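Local coordinates for ParA (Salmonella enterica subsp. enterica serovar Newport str. SL317, PDB 3EZF), which probably binds and hydrolyses ATP to partition plasmid DNA and, in its ADP-bound form, acts as a DNA-binding transcriptional regulator, at residues Q179-N184 with S217-L222; L150-D155 with R238-R243; K192-P197 with D204-S209; N231-L236 with L298-E303. All blocks are in the same frame, centred on the assembly; numbering follows the deposited sequence.

Interaction 1: Q179-N184 with S217-L222; sequences QAMLNN and SQWREL. Unlike the reference sequence in segment 179-184: Asn184 (reference Asp). Unlike the reference sequence in segment 217-222: Arg220 (reference Glu), Glu221 (reference Asp).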
loop_
_atom_site.group_PDB
_atom_site.type_symbol
_atom_site.label_atom_id
_atom_site.label_comp_id
_atom_site.label_asym_id
_atom_site.label_seq_id
_atom_site.Cartn_x
_atom_site.Cartn_y
_atom_site.Cartn_z
ATOM N N GLN A 179 1.905 20.044 -1.068
ATOM C CA GLN A 179 1.747 21.368 -0.494
ATOM C C GLN A 179 2.720 22.367 -1.125
ATOM O O GLN A 179 2.312 23.470 -1.504
ATOM C CB GLN A 179 1.948 21.294 1.017
ATOM C CG GLN A 179 0.889 20.455 1.738
ATOM C CD GLN A 179 1.296 20.061 3.160
ATOM O OE1 GLN A 179 0.622 19.253 3.806
ATOM N NE2 GLN A 179 2.400 20.629 3.647
ATOM N N ALA A 180 3.990 21.985 -1.261
ATOM C CA ALA A 180 4.985 22.870 -1.860
ATOM C C ALA A 180 4.564 23.321 -3.250
ATOM O O ALA A 180 4.769 24.475 -3.628
ATOM C CB ALA A 180 6.311 22.192 -1.922
ATOM N N MET A 181 3.958 22.424 -4.017
ATOM C CA MET A 181 3.523 22.773 -5.367
ATOM C C MET A 181 2.444 23.846 -5.354
ATOM O O MET A 181 2.411 24.726 -6.203
ATOM C CB MET A 181 2.967 21.547 -6.074
ATOM C CG MET A 181 3.949 20.421 -6.262
ATOM S SD MET A 181 3.088 18.870 -6.813
ATOM C CE MET A 181 2.917 19.245 -8.502
ATOM N N LEU A 182 1.543 23.751 -4.393
ATOM C CA LEU A 182 0.446 24.705 -4.295
ATOM C C LEU A 182 0.869 26.067 -3.737
ATOM O O LEU A 182 0.246 27.086 -4.047
ATOM C CB LEU A 182 -0.686 24.113 -3.441
ATOM C CG LEU A 182 -1.452 22.935 -4.062
ATOM C CD1 LEU A 182 -2.489 22.382 -3.072
ATOM C CD2 LEU A 182 -2.128 23.408 -5.341
ATOM N N ASN A 183 1.940 26.093 -2.946
ATOM C CA ASN A 183 2.391 27.341 -2.344
ATOM C C ASN A 183 3.312 28.210 -3.192
ATOM O O ASN A 183 3.904 29.160 -2.679
ATOM C CB ASN A 183 3.061 27.068 -1.001
ATOM C CG ASN A 183 2.165 26.315 -0.057
ATOM O OD1 ASN A 183 0.965 26.561 -0.005
ATOM N ND2 ASN A 183 2.744 25.396 0.706
ATOM N N ASN A 184 3.431 27.904 -4.478
ATOM C CA ASN A 184 4.286 28.693 -5.359
ATOM C C ASN A 184 5.554 29.199 -4.631
ATOM O O ASN A 184 5.848 30.396 -4.642
ATOM C CB ASN A 184 3.490 29.882 -5.891
ATOM C CG ASN A 184 4.042 30.423 -7.185
ATOM O OD1 ASN A 184 5.203 30.208 -7.514
ATOM N ND2 ASN A 184 3.211 31.139 -7.928
ATOM N N SER A 217 -7.741 14.605 -3.946
ATOM C CA SER A 217 -9.183 14.518 -4.137
ATOM C C SER A 217 -9.845 15.845 -4.464
ATOM O O SER A 217 -11.031 15.877 -4.789
ATOM C CB SER A 217 -9.839 13.951 -2.880
ATOM O OG SER A 217 -9.250 12.713 -2.520
ATOM N N GLN A 218 -9.082 16.929 -4.393
ATOM C CA GLN A 218 -9.616 18.252 -4.637
ATOM C C GLN A 218 -8.601 19.098 -5.390
ATOM O O GLN A 218 -8.689 20.327 -5.423
ATOM C CB GLN A 218 -9.950 18.865 -3.283
ATOM C CG GLN A 218 -10.593 20.227 -3.309
ATOM C CD GLN A 218 -11.025 20.651 -1.915
ATOM O OE1 GLN A 218 -10.292 20.446 -0.930
ATOM N NE2 GLN A 218 -12.221 21.244 -1.818
ATOM N N TRP A 219 -7.652 18.421 -6.024
ATOM C CA TRP A 219 -6.591 19.080 -6.771
ATOM C C TRP A 219 -7.008 20.204 -7.720
ATOM O O TRP A 219 -6.603 21.352 -7.514
ATOM C CB TRP A 219 -5.752 18.042 -7.537
ATOM C CG TRP A 219 -4.493 18.637 -8.141
ATOM C CD1 TRP A 219 -4.273 18.915 -9.460
ATOM C CD2 TRP A 219 -3.321 19.086 -7.438
ATOM N NE1 TRP A 219 -3.045 19.504 -9.623
ATOM C CE2 TRP A 219 -2.435 19.617 -8.400
ATOM C CE3 TRP A 219 -2.931 19.084 -6.092
ATOM C CZ2 TRP A 219 -1.188 20.155 -8.061
ATOM C CZ3 TRP A 219 -1.694 19.616 -5.751
ATOM C CH2 TRP A 219 -0.833 20.140 -6.736
ATOM N N ARG A 220 -7.804 19.901 -8.747
ATOM C CA ARG A 220 -8.194 20.947 -9.709
ATOM C C ARG A 220 -8.735 22.192 -9.053
ATOM O O ARG A 220 -8.320 23.307 -9.316
ATOM C CB ARG A 220 -9.232 20.446 -10.721
ATOM C CG ARG A 220 -9.588 21.522 -11.742
ATOM C CD ARG A 220 -10.148 20.969 -13.039
ATOM N NE ARG A 220 -11.597 20.774 -13.008
ATOM C CZ ARG A 220 -12.497 21.753 -12.888
ATOM N NH1 ARG A 220 -12.100 23.017 -12.779
ATOM N NH2 ARG A 220 -13.800 21.467 -12.884
ATOM N N GLU A 221 -9.711 21.960 -8.207
ATOM C CA GLU A 221 -10.371 22.970 -7.422
ATOM C C GLU A 221 -9.319 23.946 -6.764
ATOM O O GLU A 221 -9.394 25.190 -6.881
ATOM C CB GLU A 221 -11.171 22.171 -6.358
ATOM C CG GLU A 221 -12.698 21.650 -6.729
ATOM C CD GLU A 221 -12.795 20.204 -7.512
ATOM O OE1 GLU A 221 -11.979 19.585 -8.331
ATOM O OE2 GLU A 221 -13.881 19.679 -7.280
ATOM N N LEU A 222 -8.373 23.354 -6.025
ATOM C CA LEU A 222 -7.306 24.095 -5.329
ATOM C C LEU A 222 -6.368 24.825 -6.281
ATOM O O LEU A 222 -5.883 25.911 -5.971
ATOM C CB LEU A 222 -6.451 23.158 -4.471
ATOM C CG LEU A 222 -7.094 22.652 -3.187
ATOM C CD1 LEU A 222 -6.252 21.546 -2.570
ATOM C CD2 LEU A 222 -7.256 23.808 -2.226
#

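Interaction 2: L150-D155 with R238-R243; sequences LVIDLD and RNIIDR. Unlike the reference sequence in segment 238-243: Arg238 (reference Lys), Asn239 (reference Lys), Asp242 (reference Glu).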
loop_
_atom_site.group_PDB
_atom_site.type_symbol
_atom_site.label_atom_id
_atom_site.label_comp_id
_atom_site.label_asym_id
_atom_site.label_seq_id
_atom_site.Cartn_x
_atom_site.Cartn_y
_atom_site.Cartn_z
ATOM N N LEU A 150 17.669 13.646 -5.804
ATOM C CA LEU A 150 16.486 14.125 -5.096
ATOM C C LEU A 150 15.326 13.146 -5.242
ATOM O O LEU A 150 15.037 12.660 -6.347
ATOM C CB LEU A 150 16.049 15.483 -5.631
ATOM C CG LEU A 150 14.902 16.130 -4.846
ATOM C CD1 LEU A 150 15.421 16.604 -3.504
ATOM C CD2 LEU A 150 14.326 17.306 -5.637
ATOM N N VAL A 151 14.657 12.856 -4.131
ATOM C CA VAL A 151 13.532 11.935 -4.181
ATOM C C VAL A 151 12.265 12.623 -3.735
ATOM O O VAL A 151 11.968 12.674 -2.551
ATOM C CB VAL A 151 13.744 10.695 -3.280
ATOM C CG1 VAL A 151 12.501 9.812 -3.337
ATOM C CG2 VAL A 151 14.958 9.894 -3.737
ATOM N N ILE A 152 11.519 13.156 -4.688
ATOM C CA ILE A 152 10.266 13.835 -4.395
ATOM C C ILE A 152 9.175 12.795 -4.181
ATOM O O ILE A 152 8.782 12.084 -5.099
ATOM C CB ILE A 152 9.853 14.771 -5.556
ATOM C CG1 ILE A 152 10.827 15.948 -5.642
ATOM C CG2 ILE A 152 8.416 15.231 -5.362
ATOM C CD1 ILE A 152 10.977 16.531 -7.021
ATOM N N ASP A 153 8.686 12.732 -2.954
ATOM C CA ASP A 153 7.649 11.782 -2.555
ATOM C C ASP A 153 6.250 12.337 -2.798
ATOM O O ASP A 153 5.804 13.232 -2.076
ATOM C CB ASP A 153 7.811 11.460 -1.070
ATOM C CG ASP A 153 6.990 10.276 -0.629
ATOM O OD1 ASP A 153 6.374 9.609 -1.488
ATOM O OD2 ASP A 153 6.979 10.010 0.593
ATOM N N LEU A 154 5.567 11.814 -3.817
ATOM C CA LEU A 154 4.213 12.253 -4.140
ATOM C C LEU A 154 3.221 11.117 -3.850
ATOM O O LEU A 154 2.067 11.129 -4.297
ATOM C CB LEU A 154 4.120 12.657 -5.611
ATOM C CG LEU A 154 3.953 14.139 -5.937
ATOM C CD1 LEU A 154 2.956 14.757 -4.989
ATOM C CD2 LEU A 154 5.275 14.834 -5.779
ATOM N N ASP A 155 3.703 10.117 -3.120
ATOM C CA ASP A 155 2.884 8.981 -2.729
ATOM C C ASP A 155 2.181 9.335 -1.426
ATOM O O ASP A 155 2.826 9.701 -0.438
ATOM C CB ASP A 155 3.757 7.756 -2.514
ATOM C CG ASP A 155 2.982 6.576 -1.996
ATOM O OD1 ASP A 155 3.603 5.505 -1.772
ATOM O OD2 ASP A 155 1.755 6.718 -1.811
ATOM N N ARG A 238 6.986 23.133 -12.879
ATOM C CA ARG A 238 7.180 24.555 -12.691
ATOM C C ARG A 238 7.428 25.053 -11.274
ATOM O O ARG A 238 8.232 25.952 -11.078
ATOM C CB ARG A 238 5.984 25.312 -13.263
ATOM C CG ARG A 238 6.353 26.672 -13.813
ATOM C CD ARG A 238 5.203 27.666 -13.706
ATOM N NE ARG A 238 4.951 28.063 -12.320
ATOM C CZ ARG A 238 4.640 29.302 -11.950
ATOM N NH1 ARG A 238 4.540 30.261 -12.867
ATOM N NH2 ARG A 238 4.435 29.589 -10.666
ATOM N N ASN A 239 6.752 24.483 -10.283
ATOM C CA ASN A 239 6.889 24.969 -8.917
ATOM C C ASN A 239 7.907 24.280 -8.014
ATOM O O ASN A 239 8.187 24.762 -6.919
ATOM C CB ASN A 239 5.504 24.993 -8.250
ATOM C CG ASN A 239 4.557 25.984 -8.909
ATOM O OD1 ASN A 239 3.373 26.033 -8.588
ATOM N ND2 ASN A 239 5.080 26.781 -9.834
ATOM N N ILE A 240 8.454 23.157 -8.458
ATOM C CA ILE A 240 9.460 22.475 -7.657
ATOM C C ILE A 240 10.688 22.116 -8.480
ATOM O O ILE A 240 11.772 22.645 -8.244
ATOM C CB ILE A 240 8.913 21.174 -6.985
ATOM C CG1 ILE A 240 7.875 21.540 -5.906
ATOM C CG2 ILE A 240 10.084 20.375 -6.368
ATOM C CD1 ILE A 240 7.256 20.372 -5.183
ATOM N N ILE A 241 10.493 21.232 -9.458
ATOM C CA ILE A 241 11.565 20.740 -10.325
ATOM C C ILE A 241 12.376 21.819 -11.003
ATOM O O ILE A 241 13.591 21.876 -10.822
ATOM C CB ILE A 241 11.015 19.743 -11.395
ATOM C CG1 ILE A 241 10.721 18.391 -10.727
ATOM C CG2 ILE A 241 12.024 19.547 -12.519
ATOM C CD1 ILE A 241 10.088 17.368 -11.630
ATOM N N ASP A 242 11.730 22.676 -11.783
ATOM C CA ASP A 242 12.468 23.743 -12.455
ATOM C C ASP A 242 13.062 24.736 -11.454
ATOM O O ASP A 242 14.017 25.430 -11.771
ATOM C CB ASP A 242 11.581 24.487 -13.465
ATOM C CG ASP A 242 11.719 23.937 -14.882
ATOM O OD1 ASP A 242 12.666 23.158 -15.125
ATOM O OD2 ASP A 242 10.897 24.290 -15.761
ATOM N N ARG A 243 12.523 24.792 -10.240
ATOM C CA ARG A 243 13.044 25.724 -9.247
ATOM C C ARG A 243 14.278 25.198 -8.495
ATOM O O ARG A 243 14.936 25.948 -7.767
ATOM C CB ARG A 243 11.945 26.109 -8.247
ATOM C CG ARG A 243 10.674 26.629 -8.901
ATOM C CD ARG A 243 10.162 27.892 -8.246
ATOM N NE ARG A 243 10.349 29.054 -9.117
ATOM C CZ ARG A 243 9.503 29.447 -10.072
ATOM N NH1 ARG A 243 8.375 28.779 -10.302
ATOM N NH2 ARG A 243 9.797 30.521 -10.808
#

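Interaction 3: K192-P197 with D204-S209; sequences KEVIRP and DVIPAS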
loop_
_atom_site.group_PDB
_atom_site.type_symbol
_atom_site.label_atom_id
_atom_site.label_comp_id
_atom_site.label_asym_id
_atom_site.label_seq_id
_atom_site.Cartn_x
_atom_site.Cartn_y
_atom_site.Cartn_z
ATOM N N LYS A 192 16.443 25.517 1.717
ATOM C CA LYS A 192 16.713 25.521 3.154
ATOM C C LYS A 192 15.536 25.188 4.058
ATOM O O LYS A 192 15.682 25.180 5.275
ATOM C CB LYS A 192 17.284 26.882 3.578
ATOM C CG LYS A 192 18.416 27.411 2.704
ATOM C CD LYS A 192 17.901 28.100 1.445
ATOM C CE LYS A 192 19.046 28.788 0.694
ATOM N NZ LYS A 192 18.630 29.479 -0.572
ATOM N N GLU A 193 14.372 24.910 3.480
ATOM C CA GLU A 193 13.207 24.612 4.302
ATOM C C GLU A 193 12.403 23.387 3.895
ATOM O O GLU A 193 12.089 22.548 4.737
ATOM C CB GLU A 193 12.279 25.837 4.381
ATOM C CG GLU A 193 12.848 27.004 5.188
ATOM C CD GLU A 193 11.847 28.122 5.418
ATOM O OE1 GLU A 193 10.774 27.843 5.975
ATOM O OE2 GLU A 193 12.130 29.279 5.056
ATOM N N VAL A 194 12.068 23.266 2.613
ATOM C CA VAL A 194 11.271 22.120 2.160
ATOM C C VAL A 194 12.039 20.806 1.938
ATOM O O VAL A 194 11.634 19.763 2.449
ATOM C CB VAL A 194 10.494 22.482 0.886
ATOM C CG1 VAL A 194 9.629 21.302 0.449
ATOM C CG2 VAL A 194 9.643 23.715 1.148
ATOM N N ILE A 195 13.135 20.853 1.182
ATOM C CA ILE A 195 13.958 19.664 0.923
ATOM C C ILE A 195 14.511 19.166 2.273
ATOM O O ILE A 195 14.984 19.958 3.079
ATOM C CB ILE A 195 15.186 20.008 0.003
ATOM C CG1 ILE A 195 14.760 20.783 -1.258
ATOM C CG2 ILE A 195 15.910 18.739 -0.380
ATOM C CD1 ILE A 195 14.010 19.992 -2.284
ATOM N N ARG A 196 14.449 17.867 2.537
ATOM C CA ARG A 196 14.984 17.333 3.800
ATOM C C ARG A 196 16.161 16.391 3.542
ATOM O O ARG A 196 16.132 15.597 2.603
ATOM C CB ARG A 196 13.906 16.560 4.580
ATOM C CG ARG A 196 12.846 17.408 5.268
ATOM C CD ARG A 196 13.444 18.286 6.350
ATOM N NE ARG A 196 13.429 19.699 5.981
ATOM C CZ ARG A 196 14.201 20.615 6.555
ATOM N NH1 ARG A 196 15.047 20.253 7.513
ATOM N NH2 ARG A 196 14.125 21.886 6.176
ATOM N N PRO A 197 17.214 16.469 4.371
ATOM C CA PRO A 197 18.385 15.606 4.208
ATOM C C PRO A 197 18.074 14.222 4.756
ATOM O O PRO A 197 17.108 14.056 5.503
ATOM C CB PRO A 197 19.437 16.312 5.039
ATOM C CG PRO A 197 18.637 16.793 6.179
ATOM C CD PRO A 197 17.435 17.410 5.477
ATOM N N ASP A 204 18.769 13.798 -1.117
ATOM C CA ASP A 204 17.750 14.577 -0.389
ATOM C C ASP A 204 16.339 14.116 -0.713
ATOM O O ASP A 204 16.110 13.518 -1.761
ATOM C CB ASP A 204 17.863 16.058 -0.742
ATOM C CG ASP A 204 19.173 16.671 -0.286
ATOM O OD1 ASP A 204 19.286 17.014 0.901
ATOM O OD2 ASP A 204 20.094 16.809 -1.111
ATOM N N VAL A 205 15.383 14.412 0.164
ATOM C CA VAL A 205 14.002 13.977 -0.058
ATOM C C VAL A 205 12.967 15.046 0.255
ATOM O O VAL A 205 13.129 15.778 1.229
ATOM C CB VAL A 205 13.649 12.733 0.811
ATOM C CG1 VAL A 205 12.255 12.236 0.464
ATOM C CG2 VAL A 205 14.673 11.619 0.596
ATOM N N ILE A 206 11.928 15.148 -0.584
ATOM C CA ILE A 206 10.822 16.086 -0.348
ATOM C C ILE A 206 9.723 15.160 0.138
ATOM O O ILE A 206 9.137 14.423 -0.646
ATOM C CB ILE A 206 10.318 16.800 -1.617
ATOM C CG1 ILE A 206 11.280 17.915 -2.029
ATOM C CG2 ILE A 206 8.974 17.436 -1.342
ATOM C CD1 ILE A 206 10.771 18.774 -3.206
ATOM N N PRO A 207 9.425 15.196 1.445
ATOM C CA PRO A 207 8.412 14.365 2.105
ATOM C C PRO A 207 6.957 14.417 1.612
ATOM O O PRO A 207 6.536 15.348 0.913
ATOM C CB PRO A 207 8.559 14.770 3.579
ATOM C CG PRO A 207 8.923 16.238 3.481
ATOM C CD PRO A 207 9.942 16.233 2.363
ATOM N N ALA A 208 6.213 13.379 1.990
ATOM C CA ALA A 208 4.803 13.229 1.659
ATOM C C ALA A 208 4.019 13.078 2.971
ATOM O O ALA A 208 4.605 12.995 4.056
ATOM C CB ALA A 208 4.593 11.993 0.781
ATOM N N SER A 209 2.697 13.037 2.868
ATOM C CA SER A 209 1.853 12.885 4.040
ATOM C C SER A 209 0.611 12.096 3.688
ATOM O O SER A 209 0.322 11.878 2.513
ATOM C CB SER A 209 1.431 14.243 4.574
ATOM O OG SER A 209 0.478 14.076 5.608
#

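Interaction 4: N231-L236 with L298-E303; sequences NQYEIL and LEQLEE. Unlike the reference sequence in segment 231-236: Asn231 (reference Lys), Gln232 (reference Pro), Tyr233 (reference Ser), Ile235 (reference Val).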
loop_
_atom_site.group_PDB
_atom_site.type_symbol
_atom_site.label_atom_id
_atom_site.label_comp_id
_atom_site.label_asym_id
_atom_site.label_seq_id
_atom_site.Cartn_x
_atom_site.Cartn_y
_atom_site.Cartn_z
ATOM N N ASN A 231 -1.884 25.408 -15.178
ATOM C CA ASN A 231 -2.250 24.102 -15.719
ATOM C C ASN A 231 -2.026 23.059 -14.634
ATOM O O ASN A 231 -0.899 22.824 -14.222
ATOM C CB ASN A 231 -1.382 23.775 -16.929
ATOM C CG ASN A 231 -1.736 22.443 -17.549
ATOM O OD1 ASN A 231 -1.962 22.348 -18.755
ATOM N ND2 ASN A 231 -1.787 21.401 -16.725
ATOM N N GLN A 232 -3.094 22.416 -14.192
ATOM C CA GLN A 232 -2.992 21.441 -13.116
ATOM C C GLN A 232 -1.993 20.324 -13.297
ATOM O O GLN A 232 -1.618 19.687 -12.325
ATOM C CB GLN A 232 -4.355 20.814 -12.835
ATOM C CG GLN A 232 -4.885 19.996 -13.983
ATOM C CD GLN A 232 -6.216 19.385 -13.678
ATOM O OE1 GLN A 232 -7.001 19.139 -14.589
ATOM N NE2 GLN A 232 -6.482 19.122 -12.393
ATOM N N TYR A 233 -1.563 20.071 -14.525
ATOM C CA TYR A 233 -0.627 18.972 -14.761
ATOM C C TYR A 233 0.801 19.400 -15.083
ATOM O O TYR A 233 1.618 18.586 -15.499
ATOM C CB TYR A 233 -1.175 18.045 -15.866
ATOM C CG TYR A 233 -2.521 17.426 -15.520
ATOM C CD1 TYR A 233 -3.554 17.374 -16.460
ATOM C CD2 TYR A 233 -2.767 16.905 -14.243
ATOM C CE1 TYR A 233 -4.793 16.823 -16.136
ATOM C CE2 TYR A 233 -4.003 16.349 -13.909
ATOM C CZ TYR A 233 -5.013 16.312 -14.860
ATOM O OH TYR A 233 -6.238 15.770 -14.529
ATOM N N GLU A 234 1.108 20.675 -14.881
ATOM C CA GLU A 234 2.447 21.176 -15.145
ATOM C C GLU A 234 3.018 21.824 -13.899
ATOM O O GLU A 234 4.120 22.373 -13.938
ATOM C CB GLU A 234 2.439 22.207 -16.271
ATOM C CG GLU A 234 1.883 21.713 -17.593
ATOM C CD GLU A 234 2.004 22.749 -18.721
ATOM O OE1 GLU A 234 2.223 23.943 -18.425
ATOM O OE2 GLU A 234 1.872 22.374 -19.908
ATOM N N ILE A 235 2.277 21.769 -12.793
ATOM C CA ILE A 235 2.739 22.377 -11.548
ATOM C C ILE A 235 4.050 21.777 -11.048
ATOM O O ILE A 235 4.966 22.509 -10.703
ATOM C CB ILE A 235 1.709 22.246 -10.408
ATOM C CG1 ILE A 235 0.301 22.593 -10.898
ATOM C CG2 ILE A 235 2.106 23.178 -9.277
ATOM C CD1 ILE A 235 0.194 23.957 -11.546
ATOM N N LEU A 236 4.133 20.448 -11.013
ATOM C CA LEU A 236 5.341 19.758 -10.542
ATOM C C LEU A 236 6.609 20.251 -11.247
ATOM O O LEU A 236 7.615 20.477 -10.604
ATOM C CB LEU A 236 5.212 18.229 -10.736
ATOM C CG LEU A 236 6.025 17.262 -9.854
ATOM C CD1 LEU A 236 6.156 15.941 -10.578
ATOM C CD2 LEU A 236 7.396 17.792 -9.548
ATOM N N LEU A 298 -1.068 9.454 -20.731
ATOM C CA LEU A 298 -0.309 10.393 -21.550
ATOM C C LEU A 298 -1.203 11.185 -22.491
ATOM O O LEU A 298 -0.822 12.251 -22.963
ATOM C CB LEU A 298 0.763 9.661 -22.358
ATOM C CG LEU A 298 1.977 9.127 -21.591
ATOM C CD1 LEU A 298 2.852 8.305 -22.520
ATOM C CD2 LEU A 298 2.773 10.286 -21.029
ATOM N N GLU A 299 -2.398 10.672 -22.765
ATOM C CA GLU A 299 -3.302 11.386 -23.651
ATOM C C GLU A 299 -3.973 12.551 -22.927
ATOM O O GLU A 299 -4.054 13.655 -23.469
ATOM C CB GLU A 299 -4.347 10.438 -24.246
ATOM C CG GLU A 299 -3.926 9.825 -25.572
ATOM C CD GLU A 299 -5.061 9.072 -26.256
ATOM O OE1 GLU A 299 -4.864 8.604 -27.405
ATOM O OE2 GLU A 299 -6.150 8.951 -25.645
ATOM N N GLN A 300 -4.444 12.315 -21.703
ATOM C CA GLN A 300 -5.085 13.383 -20.938
ATOM C C GLN A 300 -4.150 14.586 -20.891
ATOM O O GLN A 300 -4.588 15.727 -21.016
ATOM C CB GLN A 300 -5.387 12.937 -19.514
ATOM C CG GLN A 300 -6.302 11.751 -19.413
ATOM C CD GLN A 300 -6.783 11.541 -17.995
ATOM O OE1 GLN A 300 -7.382 10.512 -17.670
ATOM N NE2 GLN A 300 -6.532 12.524 -17.138
ATOM N N LEU A 301 -2.859 14.321 -20.713
ATOM C CA LEU A 301 -1.873 15.379 -20.664
ATOM C C LEU A 301 -1.866 16.136 -21.978
ATOM O O LEU A 301 -1.388 17.264 -22.040
ATOM C CB LEU A 301 -0.487 14.802 -20.401
ATOM C CG LEU A 301 -0.212 14.282 -18.999
ATOM C CD1 LEU A 301 1.155 13.627 -18.966
ATOM C CD2 LEU A 301 -0.276 15.435 -18.014
ATOM N N GLU A 302 -2.381 15.515 -23.034
ATOM C CA GLU A 302 -2.427 16.181 -24.329
ATOM C C GLU A 302 -3.635 17.118 -24.401
ATOM O O GLU A 302 -3.533 18.244 -24.901
ATOM C CB GLU A 302 -2.508 15.161 -25.461
ATOM C CG GLU A 302 -1.291 14.261 -25.625
ATOM C CD GLU A 302 -1.431 13.358 -26.840
ATOM O OE1 GLU A 302 -0.559 12.494 -27.064
ATOM O OE2 GLU A 302 -2.427 13.515 -27.582
ATOM N N GLU A 303 -4.776 16.658 -23.892
ATOM C CA GLU A 303 -5.996 17.470 -23.906
ATOM C C GLU A 303 -5.910 18.679 -22.987
ATOM O O GLU A 303 -6.559 19.696 -23.235
ATOM C CB GLU A 303 -7.212 16.635 -23.496
ATOM C CG GLU A 303 -7.483 15.447 -24.395
ATOM C CD GLU A 303 -8.607 14.595 -23.870
ATOM O OE1 GLU A 303 -9.775 15.046 -23.941
ATOM O OE2 GLU A 303 -8.317 13.481 -23.375
#

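Interaction 1: Q179-N184 with S217-L222
The C-terminal end of helix 177-182 meets the first turn of helix 219-226, with the CA atoms of Leu182 and Leu222 7.8 Å apart. The contact is an apolar helix-helix junction in the P-loop NTPase domain of this ParA. Trp219 and Leu182 carry most of it. Trp219 CG stands anti to the backbone N (chi1 -170°), which carries the six-membered ring across to the other helix. Leu182 lies alongside this ring and runs the opposite way. Its CD2 makes a CH-pi contact 4.2 Å from the centroid of the Trp219 six-membered ring, off-centre and 29° from the normal. Met181 crosses the Trp219 side chain at about a right angle. Its CB sits at the ring edge, near the plane, while SD approaches obliquely in a Met-aromatic contact. The indole N-H points elsewhere: Trp219 NE1 bonds to the backbone O of Gln232, which should help fix the rotation of the ring. Val215 of helix 212-216 touches both leucines, and Asn265 of helix 261-267 touches Met181 and Trp219. The two leucines cross at about a right angle, and Leu182 CD1 lies 3.9 Å from Leu222 CD1.

Interaction 2: L150-D155 with R238-R243
Ile152 reaches from strand 149-153 to Ile240 and Ile241 on helix 235-241. The contact is made by three branched side chains. Ile152 and Ile240 lie side by side and run in opposite senses. The end methyl of Ile152 meets the branch methyl of its partner, with Ile152 CD1 4.0 Å from Ile240 CG2. Ile241 is met at an oblique angle, and the same Ile152 CD1 lies 4.2 Å from Ile241 CG1. Torsions explain the choice of branch. In Ile152, CG1 lies beside the backbone N (chi1 -68°) and the chain then extends, so that CD1 is the atom that spans the gap. The arrangement is helix-on-sheet packing of the P-loop NTPase fold. Strand 149-153 is an inner strand of the parallel sheet, between 203-206 and 250-254. Ile206 from the first of these touches both Ile152 and Ile240, while Ile253 from the second touches Ile241. Met181 and Ala180 of helix 177-182 also pack on Ile240. All three isoleucines are buried and meet through methyl and methylene groups alone. The contact thus rests on van der Waals packing and the exclusion of water, with no directional bond between the two segments.

Interaction 3: K192-P197 with D204-S209
The planar guanidinium of Arg196 turns back on its own segment, with Glu193 CA at its edge, in plane, while the backbone of Arg196 pairs with Val205. That pairing is a single antiparallel bridge. It joins the residues after helix 187-194 to strand 203-206, an edge strand of the parallel sheet within this chain of P-loop NTPase fold. Arg196 NH2 donates to Glu193 O over 2.6 Å; the donor stands above the plane of that carbonyl. Bends at chi2 (-64°) and chi3 fold the arginine chain back to this carbonyl near the end of helix 187-194. Arg196 and Val205 form a hydrogen-bonded pair. Arg196 N donates to Val205 O at 2.8 Å, and Val205 N returns a bond to Arg196 O, also 2.8 Å and nearly straight at 169°. Ile195 and Ile206 are both buried and pack on each other. Leu150 of the neighbouring strand 149-153 touches Ile195. Val194 CG1 also reaches Ile206, and Pro207 CD rests near the carbonyl oxygen of Val194. At the other end, the side chains of Ile195 and Asp204 cross at about a right angle. Asp204 OD2 has a weak hydrogen bond to Tyr248. Between the two isoleucines, Ile195 CD1 lies 3.4 Å from Ile206 CG1.

Interaction 4: N231-L236 with L298-E303
Tyr233 and Leu301 form the close part of this contact, and Gln300 lies on its looser side. The turn leading into helix 235-241 here meets the end of helix 294-303, within the P-loop NTPase domain. Leu301 CD2 sits 3.5 Å from Tyr233 CB. The same methyl lies 3.9 Å from Tyr233 CG, so it touches the root of the ring obliquely. Gln232 CG covers one face of the tyrosine ring, 3.5 Å above its plane and over its centre. Leu264 of helix 261-267 packs on Tyr233, Gln300 and Leu301 and links both sides. On the partly exposed side, the extended Gln300 chain crosses Tyr233 obliquely. Ring and amide planes are turned 54° apart. Gln300 NE2 remains 4.2 Å from Tyr233 OH, too far for a direct hydrogen bond. The chemistry is therefore mainly apolar: a buried leucine methyl packs against the tyrosine, while the polar ends are merely neighbours.

From the N terminus, strand 149-153 supplies the first half of interaction 2. Helix 177-182 then opens interaction 1. Interaction 3 opens and closes next, a short loop from 192-197 to 204-209 nested inside interaction 1. Segment 217-222 closes interaction 1, which is itself nested inside interaction 2. Segment 231-236 opens interaction 4 before 238-243 closes interaction 2, so these two cross; both use helix 235-241. Interaction 4 closes last, at 298-303. Interactions 2 and 3 meet through neighbouring sheet strands 149-153 and 203-206. Interactions 1 and 4 touch through Trp219 and Gln232. Interactions 2 and 3 tie the sheet to helix 235-241 and to the end of helix 187-194; interactions 1 and 4 join helices and turns around it.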